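Local coordinates for TqaA (Penicillium aethiopicum, PDB 5EJD), which probably assembles peptides as a nonribosomal peptide synthetase, here its T3 carrier domain, which holds a covalent 4'-phosphopantetheine arm, at residues R10-I15 against P66-L71. Residues are numbered along the deposited sequence; the frame is centred on the assembly and turned at random.
Sequences RELANI and PVLSEL
Leu-12 of helix 7-20 reaches between Leu-68 and Leu-71, both on helix 68-74. Its CB points across to the other helix. CG stands anti to the backbone N (chi1 -164°), and from there the two methyls part. CD2 makes most of the contacts. Leu-12 CD2 lies 3.8 Å from Leu-68 CG. It touches Leu-71 too, with Leu-12 CD2 3.8 Å from Leu-71 CD2. Leu-12 CD2 also comes to 3.6 Å from Leu-68 O, a van der Waals approach of a methyl to a carbonyl. CD1 meets the same Leu-71 methyl, with Leu-12 CD1 4.1 Å from Leu-71 CD2. The Leu-12 and Leu-71 side chains cross at about a right angle. Leu-68 also touches the next residue of helix 7-20, Ala-13. Leu-68 CD1 sits 4.0 Å from Ala-13 CA and touches Ala-13 CB as well. The methyl thus lies against the helix backbone at a small residue. No hydrogen bond joins the two segments; the contact is apolar and all four touching residues are buried. This is plain core packing of the helical carrier-domain fold, away from Ser-40, which bears the phosphopantetheine. Phe-57 also packs on Leu-12, while Trp-16 and Ile-27 adjoin Leu-68. Asp-61 and Ile-62 bring helix 59-64 against Leu-71, and Ile-15 joins helix 7-20 to helix 40-52 through Ala-46 and Leu-49.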
# COMPACT_ATOMS: atom_id res chain seq x y z
N ARG B 10 -30.57 -4.06 3.72
CA ARG B 10 -30.64 -2.94 2.80
C ARG B 10 -29.41 -2.08 2.85
O ARG B 10 -28.95 -1.62 1.81
CB ARG B 10 -31.89 -2.06 3.06
CG ARG B 10 -33.19 -2.71 2.62
CD ARG B 10 -34.45 -1.92 2.96
NE ARG B 10 -35.51 -2.92 3.10
CZ ARG B 10 -35.99 -3.38 4.25
NH1 ARG B 10 -35.59 -2.89 5.42
NH2 ARG B 10 -36.91 -4.33 4.22
N GLU B 11 -28.96 -1.75 4.05
CA GLU B 11 -27.84 -0.83 4.18
C GLU B 11 -26.59 -1.50 3.60
O GLU B 11 -25.81 -0.88 2.90
CB GLU B 11 -27.59 -0.24 5.60
CG GLU B 11 -27.72 1.29 5.63
CD GLU B 11 -26.87 2.13 4.64
OE1 GLU B 11 -25.87 1.73 3.97
OE2 GLU B 11 -27.22 3.32 4.56
N LEU B 12 -26.45 -2.79 3.86
CA LEU B 12 -25.33 -3.56 3.34
C LEU B 12 -25.32 -3.68 1.81
O LEU B 12 -24.27 -3.60 1.19
CB LEU B 12 -25.37 -4.93 3.97
CG LEU B 12 -24.11 -5.73 3.86
CD1 LEU B 12 -22.94 -4.97 4.49
CD2 LEU B 12 -24.36 -7.07 4.56
N ALA B 13 -26.49 -3.80 1.22
CA ALA B 13 -26.58 -3.87 -0.21
C ALA B 13 -26.15 -2.58 -0.86
O ALA B 13 -25.51 -2.56 -1.91
CB ALA B 13 -28.02 -4.19 -0.61
N ASN B 14 -26.54 -1.47 -0.26
CA ASN B 14 -26.10 -0.20 -0.74
C ASN B 14 -24.58 -0.07 -0.67
O ASN B 14 -23.95 0.53 -1.54
CB ASN B 14 -26.79 0.88 0.04
CG ASN B 14 -26.53 2.26 -0.51
OD1 ASN B 14 -26.57 2.48 -1.73
ND2 ASN B 14 -26.23 3.20 0.37
N ILE B 15 -24.01 -0.58 0.38
CA ILE B 15 -22.57 -0.55 0.53
C ILE B 15 -21.90 -1.40 -0.58
O ILE B 15 -20.93 -0.97 -1.19
CB ILE B 15 -22.16 -1.06 1.92
CG1 ILE B 15 -22.49 0.01 2.95
CG2 ILE B 15 -20.69 -1.41 1.97
CD1 ILE B 15 -22.41 -0.51 4.35
N PRO B 66 -19.56 -14.69 3.63
CA PRO B 66 -19.54 -14.04 2.32
C PRO B 66 -20.92 -13.73 1.73
O PRO B 66 -21.01 -12.93 0.80
CB PRO B 66 -18.81 -15.06 1.44
CG PRO B 66 -19.10 -16.37 2.08
CD PRO B 66 -19.15 -16.10 3.56
N VAL B 67 -21.97 -14.34 2.26
CA VAL B 67 -23.31 -14.15 1.73
C VAL B 67 -23.95 -12.99 2.44
O VAL B 67 -23.87 -12.87 3.67
CB VAL B 67 -24.15 -15.44 1.87
CG1 VAL B 67 -25.62 -15.18 1.57
CG2 VAL B 67 -23.62 -16.51 0.93
N LEU B 68 -24.64 -12.13 1.68
CA LEU B 68 -25.13 -10.87 2.23
C LEU B 68 -25.98 -11.04 3.48
O LEU B 68 -25.73 -10.40 4.50
CB LEU B 68 -25.89 -10.08 1.20
CG LEU B 68 -26.11 -8.60 1.51
CD1 LEU B 68 -26.26 -7.83 0.22
CD2 LEU B 68 -27.33 -8.36 2.35
N SER B 69 -26.99 -11.89 3.40
CA SER B 69 -27.91 -12.08 4.51
C SER B 69 -27.17 -12.55 5.75
O SER B 69 -27.50 -12.11 6.85
CB SER B 69 -29.03 -13.08 4.15
OG SER B 69 -28.50 -14.35 3.84
N GLU B 70 -26.20 -13.46 5.59
CA GLU B 70 -25.40 -13.94 6.73
C GLU B 70 -24.50 -12.88 7.33
O GLU B 70 -24.37 -12.77 8.53
CB GLU B 70 -24.56 -15.09 6.33
CG GLU B 70 -25.28 -16.40 6.07
CD GLU B 70 -24.15 -17.49 5.89
OE1 GLU B 70 -23.12 -17.26 5.17
OE2 GLU B 70 -24.15 -18.55 6.54
N LEU B 71 -23.94 -12.02 6.48
CA LEU B 71 -23.12 -10.94 6.96
C LEU B 71 -23.96 -9.91 7.71
O LEU B 71 -23.49 -9.30 8.69
CB LEU B 71 -22.35 -10.26 5.80
CG LEU B 71 -21.46 -9.06 6.14
CD1 LEU B 71 -20.37 -9.43 7.12
CD2 LEU B 71 -20.86 -8.50 4.88